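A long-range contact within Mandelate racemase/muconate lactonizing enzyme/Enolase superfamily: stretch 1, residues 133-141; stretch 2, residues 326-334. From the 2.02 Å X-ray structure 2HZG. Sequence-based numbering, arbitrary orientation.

Stretch 1, residues 133-141: GKRPYASLL
Stretch 2 (326-334) RICEYPAAP

Two extended segments, whose touching residues are at least 190 apart in sequence, lie side by side as parallel strands, their axes crossing at -39° and approaching to 4.6 Å. The register is Arg135–Ile327, Pro136–Cys328, Tyr137–Glu329, Ala138–Tyr330 and Ser139–Pro331, with CA-CA spacings of 4.7 to 5.4 Å. Backbone torsions within the strands are ordinary beta values, for example -92/110 at Arg135 and -137/152 at Cys328.

The ladder has the staggered pattern of parallel strands, with alternate residues of stretch 1 giving both N and O. Arg135 N donates to Arg326 O (2.6 Å) and Arg135 O accepts from Cys328 N (3.2 Å). Tyr137 N donates to Cys328 O (2.9 Å), Tyr137 O accepts from Tyr330 N (3.0 Å), Ser139 N donates to Tyr330 O (2.8 Å), and Ser139 O accepts from Ala332 N (3.3 Å). Pro136 fits because its position asks for no amide donor across the pair; its CA instead makes a CA-H...O contact to Cys328 O (3.4 Å). Past Pro331, Ala332 turns to -92/-17. A water extends this end, donating from its O to Ser139 O (2.7 Å) and accepting at its O from Ala333 N (2.9 Å).

One face carries Arg135, Tyr137, Ser139, Ile327, Glu329 and Pro331. Tyr137 (chi1 70°, p; chi2 77°) lays its ring across the neighbouring strand, so that Glu329 CA sits over one ring face, 3.7 Å from the ring centroid and 20° off its normal, a CH-pi contact. Ile327 meets the ring edge, its CD1 3.4 Å from Tyr137 CD2; its chi1 is 89° (p) and its chi2, 139°, lies between wells. Glu329 is extended (chi1 t, chi2 t, chi3 20°), which carries its carboxylate to Ser139, whose chi1 is -164° (t). Ser139 OG donates to Glu329 OE2 at 2.6 Å, a short bond between buried polar groups. Arg135 (t, p, p) leads its guanidinium away to partners elsewhere in the structure.

The other face is apolar near the backbone. Pro136, with a C-gamma endo pucker, places CB 4.0 Å from Cys328 SG and 3.7 Å from Tyr330 CB. Cys328 takes chi1 66° (p), and its SG also lies 3.6 Å from Lys134 CB. Tyr330 (chi1 -172°, t; chi2 88°) leads its ring away from stretch 1. Ala138 CB packs 3.6 Å from Ala332 CB. Leu140 (m, t) points CB sideways, yet CD2 reaches Ala332 CB (3.7 Å) and Ala333 CB (3.8 Å).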

ATOM      1  N   GLY A 133     -30.756  -5.536  11.493  1.00 19.59           N
ATOM      2  CA  GLY A 133     -30.762  -4.110  11.755  1.00 19.75           C
ATOM      3  C   GLY A 133     -29.524  -3.634  12.490  1.00 19.21           C
ATOM      4  O   GLY A 133     -29.049  -4.271  13.438  1.00 19.31           O
ATOM      5  N   LYS A 134     -28.976  -2.533  12.003  1.00 19.00           N
ATOM      6  CA  LYS A 134     -27.829  -1.897  12.636  1.00 19.01           C
ATOM      7  C   LYS A 134     -28.237  -0.529  13.136  1.00 19.09           C
ATOM      8  O   LYS A 134     -29.009   0.177  12.493  1.00 18.19           O
ATOM      9  CB  LYS A 134     -26.664  -1.744  11.650  1.00 18.84           C
ATOM     10  CG  LYS A 134     -26.341  -3.002  10.848  1.00 19.09           C
ATOM     11  CD  LYS A 134     -25.693  -4.061  11.727  1.00 18.87           C
ATOM     12  CE  LYS A 134     -25.332  -5.284  10.914  1.00 18.58           C
ATOM     13  NZ  LYS A 134     -25.072  -6.404  11.829  1.00 19.48           N
ATOM     14  N   ARG A 135     -27.687  -0.154  14.284  1.00 19.30           N
ATOM     15  CA  ARG A 135     -27.972   1.128  14.894  1.00 20.52           C
ATOM     16  C   ARG A 135     -26.913   2.140  14.414  1.00 19.42           C
ATOM     17  O   ARG A 135     -25.739   2.033  14.790  1.00 19.23           O
ATOM     18  CB  ARG A 135     -27.982   0.958  16.423  1.00 20.96           C
ATOM     19  CG  ARG A 135     -28.156   2.255  17.205  1.00 26.74           C
ATOM     20  CD  ARG A 135     -29.594   2.773  17.143  1.00 31.95           C
ATOM     21  NE  ARG A 135     -30.555   1.778  17.631  1.00 36.47           N
ATOM     22  CZ  ARG A 135     -31.880   1.905  17.547  1.00 37.08           C
ATOM     23  NH1 ARG A 135     -32.419   2.991  17.000  1.00 37.70           N
ATOM     24  NH2 ARG A 135     -32.660   0.946  18.013  1.00 37.45           N
ATOM     25  N   PRO A 136     -27.330   3.114  13.574  1.00 18.85           N
ATOM     26  CA  PRO A 136     -26.382   4.026  12.921  1.00 18.65           C
ATOM     27  C   PRO A 136     -25.869   5.098  13.888  1.00 18.75           C
ATOM     28  O   PRO A 136     -26.660   5.709  14.629  1.00 19.24           O
ATOM     29  CB  PRO A 136     -27.214   4.666  11.795  1.00 18.67           C
ATOM     30  CG  PRO A 136     -28.648   4.646  12.339  1.00 18.39           C
ATOM     31  CD  PRO A 136     -28.732   3.396  13.199  1.00 18.14           C
ATOM     32  N   TYR A 137     -24.555   5.303  13.910  1.00 16.64           N
ATOM     33  CA  TYR A 137     -24.024   6.449  14.623  1.00 16.69           C
ATOM     34  C   TYR A 137     -23.750   7.531  13.600  1.00 16.31           C
ATOM     35  O   TYR A 137     -23.342   7.235  12.478  1.00 16.57           O
ATOM     36  CB  TYR A 137     -22.809   6.072  15.475  1.00 15.89           C
ATOM     37  CG  TYR A 137     -21.507   5.720  14.748  1.00 16.01           C
ATOM     38  CD1 TYR A 137     -20.689   6.722  14.192  1.00 15.06           C
ATOM     39  CD2 TYR A 137     -21.065   4.404  14.687  1.00 13.78           C
ATOM     40  CE1 TYR A 137     -19.460   6.388  13.549  1.00 13.87           C
ATOM     41  CE2 TYR A 137     -19.826   4.064  14.077  1.00 13.96           C
ATOM     42  CZ  TYR A 137     -19.051   5.070  13.504  1.00 13.07           C
ATOM     43  OH  TYR A 137     -17.866   4.759  12.891  1.00 15.03           O
ATOM     44  N   ALA A 138     -24.037   8.777  13.964  1.00 16.15           N
ATOM     45  CA  ALA A 138     -23.838   9.897  13.073  1.00 16.71           C
ATOM     46  C   ALA A 138     -22.353  10.175  12.975  1.00 16.99           C
ATOM     47  O   ALA A 138     -21.704  10.453  13.987  1.00 17.84           O
ATOM     48  CB  ALA A 138     -24.609  11.153  13.585  1.00 16.49           C
ATOM     49  N   SER A 139     -21.808  10.105  11.761  1.00 16.36           N
ATOM     50  CA  SER A 139     -20.383  10.262  11.600  1.00 15.95           C
ATOM     51  C   SER A 139     -20.065  11.627  11.029  1.00 15.43           C
ATOM     52  O   SER A 139     -20.461  11.946   9.914  1.00 15.41           O
ATOM     53  CB  SER A 139     -19.781   9.133  10.739  1.00 16.11           C
ATOM     54  OG  SER A 139     -18.380   9.120  10.918  1.00 16.00           O
ATOM     55  N   LEU A 140     -19.334  12.416  11.810  1.00 14.32           N
ATOM     56  CA  LEU A 140     -19.193  13.842  11.563  1.00 14.88           C
ATOM     57  C   LEU A 140     -17.752  14.298  11.706  1.00 14.34           C
ATOM     58  O   LEU A 140     -16.941  13.610  12.292  1.00 14.86           O
ATOM     59  CB  LEU A 140     -20.076  14.634  12.565  1.00 14.56           C
ATOM     60  CG  LEU A 140     -21.586  14.441  12.426  1.00 16.13           C
ATOM     61  CD1 LEU A 140     -22.314  15.056  13.623  1.00 16.97           C
ATOM     62  CD2 LEU A 140     -22.062  15.060  11.116  1.00 16.32           C
ATOM     63  N   LEU A 141     -17.438  15.483  11.203  1.00 14.83           N
ATOM     64  CA  LEU A 141     -16.127  16.052  11.480  1.00 14.84           C
ATOM     65  C   LEU A 141     -16.219  17.011  12.672  1.00 15.29           C
ATOM     66  O   LEU A 141     -17.218  17.716  12.846  1.00 14.22           O
ATOM     67  CB  LEU A 141     -15.580  16.759  10.252  1.00 15.09           C
ATOM     68  CG  LEU A 141     -15.383  15.864   9.015  1.00 17.26           C
ATOM     69  CD1 LEU A 141     -14.986  16.697   7.835  1.00 19.73           C
ATOM     70  CD2 LEU A 141     -14.372  14.717   9.245  1.00 17.15           C
ATOM     71  N   ARG A 326     -24.009  -4.730  16.106  1.00 25.12           N
ATOM     72  CA  ARG A 326     -25.199  -3.925  15.819  1.00 26.46           C
ATOM     73  C   ARG A 326     -24.940  -2.487  15.456  1.00 25.48           C
ATOM     74  O   ARG A 326     -25.810  -1.829  14.940  1.00 26.84           O
ATOM     75  CB  ARG A 326     -26.173  -3.972  16.999  1.00 27.25           C
ATOM     76  CG  ARG A 326     -26.694  -5.360  17.235  1.00 32.62           C
ATOM     77  CD  ARG A 326     -28.064  -5.408  17.932  1.00 40.71           C
ATOM     78  NE  ARG A 326     -28.578  -6.781  17.968  1.00 44.22           N
ATOM     79  CZ  ARG A 326     -28.237  -7.693  18.884  1.00 47.90           C
ATOM     80  NH1 ARG A 326     -27.377  -7.380  19.856  1.00 48.74           N
ATOM     81  NH2 ARG A 326     -28.749  -8.926  18.829  1.00 47.70           N
ATOM     82  N   ILE A 327     -23.777  -1.955  15.746  1.00 24.46           N
ATOM     83  CA  ILE A 327     -23.597  -0.563  15.365  1.00 23.76           C
ATOM     84  C   ILE A 327     -22.971  -0.441  13.958  1.00 21.86           C
ATOM     85  O   ILE A 327     -22.233  -1.337  13.520  1.00 21.32           O
ATOM     86  CB  ILE A 327     -22.846   0.239  16.425  1.00 24.79           C
ATOM     87  CG1 ILE A 327     -21.362   0.177  16.198  1.00 25.63           C
ATOM     88  CG2 ILE A 327     -23.219  -0.240  17.862  1.00 27.24           C
ATOM     89  CD1 ILE A 327     -20.753   1.492  16.437  1.00 29.17           C
ATOM     90  N   CYS A 328     -23.324   0.630  13.248  1.00 19.22           N
ATOM     91  CA  CYS A 328     -22.712   0.926  11.968  1.00 17.54           C
ATOM     92  C   CYS A 328     -22.416   2.396  11.875  1.00 16.60           C
ATOM     93  O   CYS A 328     -23.103   3.219  12.495  1.00 15.96           O
ATOM     94  CB  CYS A 328     -23.595   0.485  10.787  1.00 16.58           C
ATOM     95  SG  CYS A 328     -25.156   1.394  10.625  1.00 17.33           S
ATOM     96  N   GLU A 329     -21.391   2.717  11.096  1.00 15.32           N
ATOM     97  CA  GLU A 329     -21.093   4.091  10.742  1.00 15.18           C
ATOM     98  C   GLU A 329     -22.071   4.616   9.698  1.00 16.02           C
ATOM     99  O   GLU A 329     -22.341   3.962   8.683  1.00 16.12           O
ATOM    100  CB  GLU A 329     -19.652   4.239  10.240  1.00 14.18           C
ATOM    101  CG  GLU A 329     -19.236   5.681  10.042  1.00 13.34           C
ATOM    102  CD  GLU A 329     -17.739   5.872   9.815  1.00 15.31           C
ATOM    103  OE1 GLU A 329     -17.056   4.891   9.442  1.00 15.11           O
ATOM    104  OE2 GLU A 329     -17.240   7.027   9.982  1.00 14.85           O
ATOM    105  N   TYR A 330     -22.568   5.820   9.946  1.00 16.08           N
ATOM    106  CA  TYR A 330     -23.487   6.474   9.039  1.00 17.09           C
ATOM    107  C   TYR A 330     -22.996   7.891   8.724  1.00 17.28           C
ATOM    108  O   TYR A 330     -22.947   8.725   9.612  1.00 17.31           O
ATOM    109  CB  TYR A 330     -24.904   6.515   9.648  1.00 16.94           C
ATOM    110  CG  TYR A 330     -25.936   7.011   8.665  1.00 17.72           C
ATOM    111  CD1 TYR A 330     -26.594   6.124   7.796  1.00 19.06           C
ATOM    112  CD2 TYR A 330     -26.207   8.370   8.549  1.00 17.23           C
ATOM    113  CE1 TYR A 330     -27.529   6.600   6.855  1.00 17.50           C
ATOM    114  CE2 TYR A 330     -27.133   8.853   7.620  1.00 19.10           C
ATOM    115  CZ  TYR A 330     -27.793   7.958   6.787  1.00 18.69           C
ATOM    116  OH  TYR A 330     -28.692   8.449   5.873  1.00 19.76           O
ATOM    117  N   PRO A 331     -22.691   8.190   7.446  1.00 17.88           N
ATOM    118  CA  PRO A 331     -22.228   9.553   7.156  1.00 19.02           C
ATOM    119  C   PRO A 331     -23.377  10.560   7.300  1.00 19.28           C
ATOM    120  O   PRO A 331     -24.312  10.564   6.498  1.00 19.23           O
ATOM    121  CB  PRO A 331     -21.767   9.486   5.689  1.00 18.90           C
ATOM    122  CG  PRO A 331     -22.340   8.287   5.135  1.00 18.15           C
ATOM    123  CD  PRO A 331     -22.790   7.358   6.232  1.00 18.95           C
ATOM    124  N   ALA A 332     -23.292  11.408   8.321  1.00 20.14           N
ATOM    125  CA  ALA A 332     -24.400  12.290   8.674  1.00 19.67           C
ATOM    126  C   ALA A 332     -24.333  13.673   8.005  1.00 19.99           C
ATOM    127  O   ALA A 332     -25.337  14.376   7.940  1.00 20.84           O
ATOM    128  CB  ALA A 332     -24.508  12.412  10.199  1.00 19.40           C
ATOM    129  N   ALA A 333     -23.174  14.069   7.484  1.00 19.34           N
ATOM    130  CA  ALA A 333     -23.072  15.336   6.752  1.00 18.75           C
ATOM    131  C   ALA A 333     -22.256  15.191   5.455  1.00 18.56           C
ATOM    132  O   ALA A 333     -21.329  15.975   5.217  1.00 17.22           O
ATOM    133  CB  ALA A 333     -22.478  16.464   7.657  1.00 19.50           C
ATOM    134  N   PRO A 334     -22.627  14.217   4.587  1.00 18.02           N
ATOM    135  CA  PRO A 334     -21.794  14.040   3.396  1.00 18.02           C
ATOM    136  C   PRO A 334     -21.950  15.199   2.395  1.00 18.01           C
ATOM    137  O   PRO A 334     -22.982  15.896   2.400  1.00 17.32           O
ATOM    138  CB  PRO A 334     -22.295  12.710   2.800  1.00 18.36           C
ATOM    139  CG  PRO A 334     -23.697  12.589   3.256  1.00 19.05           C
ATOM    140  CD  PRO A 334     -23.787  13.297   4.605  1.00 18.05           C
TER
HETATM  141  O   HOH W   1     -30.364  -5.275  15.686  1.00 49.13           O
HETATM  142  O   HOH W   2     -20.504  13.026   7.410  1.00 18.50           O